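Local coordinates for glutathione S-transferase delta (Bombyx mori, PDB 3VK9), which probably catalyses the conjugation of glutathione to electrophilic compounds, working as a homodimeric transferase of the delta class, at residues G145-V149 and R183-V188; S166-A170 and L203-K207. All coordinates share one frame; numbering follows the deposited sequence. Where two conformers were deposited one is given.

How the interactions relate
Both contacts lie in the all-helical C-terminal part of the glutathione transferase fold, with centres about 20 Å apart. Their segments alternate along the chain: 145-149, then 166-170, then 183-188, then 203-207. Interaction 1 fastens the loop leading into helix 156-167 to helix 179-191; interaction 2 pairs the far end of helix 156-167 with helix 195-213. The loop before helix 156-167 and the far end of that helix are thus tied to the two helices that follow. The contacts also meet directly, since Tyr185 OH lies 2.5 Å from Glu169 OE2, a probable hydrogen bond. Together they interlock the closing helices of the subunit, and neither segment pair touches the partner subunit.

Interaction 1 of 2, residues G145-V149 and R183-V188; sequences GQKYV and RWYETV
In the helical C-terminal domain of the glutathione transferase fold, the loop between helices 126-142 and 156-167 is fastened to helix 179-191, chiefly by Arg183 gripping the backbone carbonyl of Gln146. Arg183 NH1 donates to Gln146 O over 2.6 Å, bent to 143° at the hydrogen and tilted 34° from the carbonyl plane; NH2 adds a weak second bond to the same oxygen at 3.2 Å. The chain leaves the helix extended and then bends at chi3 (46°), which turns the guanidinium toward the loop. Arginine suits the place because its several N-H groups can serve two backbone carbonyls at once: NH2 also binds Leu143 O, just past helix 126-142. A water extends the grip, giving a proton to Lys147 O at 2.7 Å, accepting one from Arg183 NH1, and hydrogen bonding to Thr187 OG1.

Deeper in, two aromatic side chains take over. The indole of Trp184 sets its CD1 edge against Lys147 O (3.8 Å), while its NE1 and the backbone N of Val149 both bond to the carboxylate oxygen OD1 of Asp158, in the first turn of helix 156-167. This shared acceptor joins loop, tryptophan and helix start in one network. Thr187 CG2 approaches CE1, CZ and OH of Tyr148 obliquely, 3.8 Å from OH, and also meets Lys147 NZ at 3.3 Å; threonine thus offers a methyl here besides its water-bound hydroxyl. Tyr148 OH bonds to Thr191 OG1 farther along. Branched Val188 serves both rings: CG2 lies over one face of the Trp184 indole, toward its rim, and meets the Tyr148 edge at CE1, 4.0 Å away.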
loop_
_atom_site.group_PDB
_atom_site.type_symbol
_atom_site.label_atom_id
_atom_site.label_comp_id
_atom_site.label_asym_id
_atom_site.label_seq_id
_atom_site.Cartn_x
_atom_site.Cartn_y
_atom_site.Cartn_z
ATOM N N GLY A 145 8.169 -14.287 -18.574
ATOM C CA GLY A 145 7.896 -13.818 -19.922
ATOM C C GLY A 145 7.738 -12.312 -20.050
ATOM O O GLY A 145 7.204 -11.833 -21.046
ATOM N N GLN A 146 8.191 -11.566 -19.042
ATOM C CA GLN A 146 8.035 -10.108 -19.028
ATOM C C GLN A 146 9.340 -9.354 -18.780
ATOM O O GLN A 146 10.104 -9.692 -17.876
ATOM C CB GLN A 146 7.018 -9.724 -17.950
ATOM C CG GLN A 146 5.670 -10.375 -18.177
ATOM C CD GLN A 146 4.836 -9.623 -19.192
ATOM O OE1 GLN A 146 4.807 -8.389 -19.198
ATOM N NE2 GLN A 146 4.146 -10.362 -20.053
ATOM N N LYS A 147 9.580 -8.314 -19.568
ATOM C CA LYS A 147 10.744 -7.449 -19.378
ATOM C C LYS A 147 10.650 -6.630 -18.098
ATOM O O LYS A 147 11.628 -6.484 -17.366
ATOM C CB LYS A 147 10.864 -6.485 -20.560
ATOM C CG LYS A 147 12.183 -5.719 -20.637
ATOM C CD LYS A 147 12.138 -4.761 -21.827
ATOM C CE LYS A 147 13.494 -4.506 -22.463
ATOM N NZ LYS A 147 14.409 -3.752 -21.584
ATOM N N TYR A 148 9.469 -6.067 -17.855
ATOM C CA TYR A 148 9.239 -5.222 -16.691
ATOM C C TYR A 148 8.092 -5.789 -15.876
ATOM O O TYR A 148 7.416 -6.720 -16.302
ATOM C CB TYR A 148 8.935 -3.782 -17.125
ATOM C CG TYR A 148 10.104 -3.068 -17.770
ATOM C CD1 TYR A 148 11.187 -2.644 -17.004
ATOM C CD2 TYR A 148 10.135 -2.821 -19.142
ATOM C CE1 TYR A 148 12.263 -1.989 -17.577
ATOM C CE2 TYR A 148 11.219 -2.153 -19.739
ATOM C CZ TYR A 148 12.283 -1.745 -18.941
ATOM O OH TYR A 148 13.372 -1.085 -19.485
ATOM N N VAL A 149 7.860 -5.212 -14.707
ATOM C CA VAL A 149 6.995 -5.840 -13.721
ATOM C C VAL A 149 5.515 -5.518 -13.966
ATOM O O VAL A 149 4.629 -6.218 -13.479
ATOM C CB VAL A 149 7.435 -5.458 -12.277
ATOM C CG1 VAL A 149 6.888 -4.084 -11.885
ATOM C CG2 VAL A 149 7.011 -6.527 -11.277
ATOM N N ARG A 183 17.064 -11.187 -13.879
ATOM C CA ARG A 183 17.004 -10.574 -15.210
ATOM C C ARG A 183 16.428 -9.154 -15.149
ATOM O O ARG A 183 17.024 -8.193 -15.639
ATOM C CB ARG A 183 16.166 -11.443 -16.160
ATOM C CG ARG A 183 15.916 -10.791 -17.507
ATOM C CD ARG A 183 15.087 -11.662 -18.469
ATOM N NE ARG A 183 13.893 -12.280 -17.874
ATOM C CZ ARG A 183 12.773 -11.635 -17.543
ATOM N NH1 ARG A 183 12.672 -10.320 -17.701
ATOM N NH2 ARG A 183 11.749 -12.306 -17.028
ATOM N N TRP A 184 15.264 -9.038 -14.536
ATOM C CA TRP A 184 14.603 -7.741 -14.339
ATOM C C TRP A 184 15.482 -6.731 -13.577
ATOM O O TRP A 184 15.630 -5.581 -13.993
ATOM C CB TRP A 184 13.258 -7.973 -13.639
ATOM C CG TRP A 184 12.644 -6.760 -13.026
ATOM C CD1 TRP A 184 11.837 -5.844 -13.645
ATOM C CD2 TRP A 184 12.778 -6.332 -11.673
ATOM N NE1 TRP A 184 11.460 -4.870 -12.750
ATOM C CE2 TRP A 184 12.021 -5.147 -11.530
ATOM C CE3 TRP A 184 13.459 -6.836 -10.560
ATOM C CZ2 TRP A 184 11.936 -4.450 -10.317
ATOM C CZ3 TRP A 184 13.368 -6.155 -9.357
ATOM C CH2 TRP A 184 12.616 -4.969 -9.245
ATOM N N TYR A 185 16.062 -7.163 -12.461
ATOM C CA TYR A 185 16.978 -6.320 -11.695
ATOM C C TYR A 185 18.002 -5.661 -12.615
ATOM O O TYR A 185 18.170 -4.433 -12.608
ATOM C CB TYR A 185 17.701 -7.177 -10.656
ATOM C CG TYR A 185 18.376 -6.419 -9.521
ATOM C CD1 TYR A 185 17.645 -5.558 -8.689
ATOM C CD2 TYR A 185 19.731 -6.620 -9.232
ATOM C CE1 TYR A 185 18.259 -4.886 -7.633
ATOM C CE2 TYR A 185 20.356 -5.948 -8.164
ATOM C CZ TYR A 185 19.614 -5.086 -7.377
ATOM O OH TYR A 185 20.214 -4.424 -6.334
ATOM N N GLU A 186 18.684 -6.483 -13.408
ATOM C CA GLU A 186 19.684 -5.980 -14.337
ATOM C C GLU A 186 19.102 -5.020 -15.371
ATOM O O GLU A 186 19.687 -3.984 -15.653
ATOM C CB GLU A 186 20.395 -7.128 -15.057
ATOM C CG GLU A 186 21.445 -6.625 -16.030
ATOM C CD GLU A 186 22.092 -7.726 -16.831
ATOM O OE1 GLU A 186 21.511 -8.830 -16.922
ATOM O OE2 GLU A 186 23.179 -7.475 -17.383
ATOM N N THR A 187 17.956 -5.374 -15.939
ATOM C CA THR A 187 17.314 -4.528 -16.938
ATOM C C THR A 187 17.018 -3.137 -16.371
ATOM O O THR A 187 17.285 -2.115 -17.000
ATOM C CB THR A 187 15.965 -5.136 -17.431
ATOM O OG1 THR A 187 16.185 -6.426 -18.012
ATOM C CG2 THR A 187 15.301 -4.219 -18.463
ATOM N N VAL A 188 16.460 -3.101 -15.172
ATOM C CA VAL A 188 16.060 -1.826 -14.592
ATOM C C VAL A 188 17.292 -0.980 -14.250
ATOM O O VAL A 188 17.333 0.206 -14.553
ATOM C CB VAL A 188 15.109 -2.020 -13.417
ATOM C CG1 VAL A 188 14.847 -0.688 -12.696
ATOM C CG2 VAL A 188 13.789 -2.611 -13.939
HETATM O O HOH W 1 11.016 -15.320 -18.135
HETATM O O HOH W 2 13.956 -7.672 -17.996
#

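Interaction 2 of 2, residues S166-A170 and L203-K207; sequences SSLEA and LEAFK
Residues 166-170, near the end of helix 156-167 and including a short 3-10 turn, run in roughly the same direction as residues 203-207 of helix 195-213, and the backbones close in from 6.5 Å between the CA atoms of Ser167 and Leu203 to 5.3 Å between those of Ala170 and Lys207. Small residues permit this approach. Ala170 presses its CB on Phe206 CE2 at 3.4 Å, a tight fit, and Ser167 O sits at the ring's edge, 3.4 Å from Phe206 CE2. With chi1 at 177° the Phe206 ring swings away from its own backbone N toward Ser167 and Ala170; Phe114 and Tyr115 of helix 89-119 touch it too. Leu203 straddles Ser166, with CD1 at 3.5 Å from the carbonyl O and CD2 against CB; the serine's OG turns to Ile162 O.

At the more open margin, an extended Lys207 side chain slants across Glu169. Its NZ forms a salt bridge with Glu169 OE1 at 2.7 Å, coming in nearly in line with the CD-OE1 bond, while CE rests on Glu169 CB at 3.5 Å. A methionine in its place would probably leave Glu169 OE1 without its charged mate and let the carboxylate turn more easily.

Since OE2 is held by Tyr185 OH, the two oxygens have separate partners that together limit rotation of the carboxylate; lysine on one side and a hydroxyl on the other would also be expected to favour its ionised form, so charge pairing complements the apolar contact beside it.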
loop_
_atom_site.group_PDB
_atom_site.type_symbol
_atom_site.label_atom_id
_atom_site.label_comp_id
_atom_site.label_asym_id
_atom_site.label_seq_id
_atom_site.Cartn_x
_atom_site.Cartn_y
_atom_site.Cartn_z
ATOM N N SER A 166 16.460 -3.968 -4.093
ATOM C CA SER A 166 17.880 -3.666 -3.907
ATOM C C SER A 166 18.284 -3.628 -2.420
ATOM O O SER A 166 19.356 -4.111 -2.049
ATOM C CB SER A 166 18.287 -2.376 -4.653
ATOM O OG SER A 166 17.702 -1.203 -4.087
ATOM N N SER A 167 17.422 -3.078 -1.565
ATOM C CA SER A 167 17.719 -3.041 -0.133
ATOM C C SER A 167 18.056 -4.429 0.446
ATOM O O SER A 167 18.742 -4.527 1.462
ATOM C CB SER A 167 16.562 -2.419 0.652
ATOM O OG SER A 167 16.131 -1.225 0.045
ATOM N N LEU A 168 17.579 -5.494 -0.201
ATOM C CA LEU A 168 17.846 -6.859 0.264
ATOM C C LEU A 168 19.330 -7.227 0.191
ATOM O O LEU A 168 19.763 -8.186 0.823
ATOM C CB LEU A 168 17.043 -7.884 -0.559
ATOM C CG LEU A 168 15.626 -8.250 -0.115
ATOM C CD1 LEU A 168 14.776 -6.999 0.003
ATOM C CD2 LEU A 168 14.990 -9.238 -1.098
ATOM N N GLU A 169 20.101 -6.483 -0.599
ATOM C CA GLU A 169 21.538 -6.731 -0.695
ATOM C C GLU A 169 22.248 -6.453 0.633
ATOM O O GLU A 169 23.381 -6.862 0.837
ATOM C CB GLU A 169 22.172 -5.890 -1.813
ATOM C CG GLU A 169 21.688 -6.213 -3.223
ATOM C CD GLU A 169 22.475 -5.443 -4.280
ATOM O OE1 GLU A 169 23.347 -4.645 -3.891
ATOM O OE2 GLU A 169 22.238 -5.628 -5.487
ATOM N N ALA A 170 21.583 -5.751 1.540
ATOM C CA ALA A 170 22.169 -5.493 2.848
ATOM C C ALA A 170 21.977 -6.679 3.793
ATOM O O ALA A 170 22.536 -6.700 4.876
ATOM C CB ALA A 170 21.595 -4.224 3.452
ATOM N N LEU A 203 21.684 3.265 -1.618
ATOM C CA LEU A 203 21.787 1.858 -1.231
ATOM C C LEU A 203 23.092 1.635 -0.476
ATOM O O LEU A 203 23.151 0.901 0.526
ATOM C CB LEU A 203 21.726 0.955 -2.468
ATOM C CG LEU A 203 21.821 -0.562 -2.257
ATOM C CD1 LEU A 203 20.765 -1.058 -1.254
ATOM C CD2 LEU A 203 21.735 -1.319 -3.577
ATOM N N GLU A 204 24.146 2.293 -0.953
ATOM C CA GLU A 204 25.448 2.168 -0.320
ATOM C C GLU A 204 25.411 2.724 1.096
ATOM O O GLU A 204 25.992 2.128 2.001
ATOM C CB GLU A 204 26.533 2.867 -1.148
ATOM C CG GLU A 204 27.954 2.511 -0.740
ATOM C CD GLU A 204 28.261 1.026 -0.903
ATOM O OE1 GLU A 204 27.668 0.383 -1.799
ATOM O OE2 GLU A 204 29.096 0.503 -0.129
ATOM N N ALA A 205 24.731 3.859 1.282
ATOM C CA ALA A 205 24.600 4.483 2.600
ATOM C C ALA A 205 23.852 3.561 3.565
ATOM O O ALA A 205 24.226 3.427 4.730
ATOM C CB ALA A 205 23.869 5.810 2.482
ATOM N N PHE A 206 22.786 2.944 3.061
ATOM C CA PHE A 206 21.991 1.965 3.803
ATOM C C PHE A 206 22.846 0.770 4.251
ATOM O O PHE A 206 22.797 0.370 5.414
ATOM C CB PHE A 206 20.807 1.497 2.936
ATOM C CG PHE A 206 19.953 0.415 3.570
ATOM C CD1 PHE A 206 19.179 0.682 4.688
ATOM C CD2 PHE A 206 19.903 -0.855 3.021
ATOM C CE1 PHE A 206 18.390 -0.312 5.267
ATOM C CE2 PHE A 206 19.122 -1.852 3.589
ATOM C CZ PHE A 206 18.360 -1.582 4.711
ATOM N N LYS A 207 23.630 0.208 3.332
ATOM C CA LYS A 207 24.564 -0.852 3.687
ATOM C C LYS A 207 25.512 -0.382 4.794
ATOM O O LYS A 207 25.811 -1.126 5.719
ATOM C CB LYS A 207 25.322 -1.358 2.453
ATOM C CG LYS A 207 24.441 -2.165 1.505
ATOM C CD LYS A 207 25.147 -2.475 0.201
ATOM C CE LYS A 207 24.234 -3.209 -0.779
ATOM N NZ LYS A 207 24.984 -3.539 -2.032
#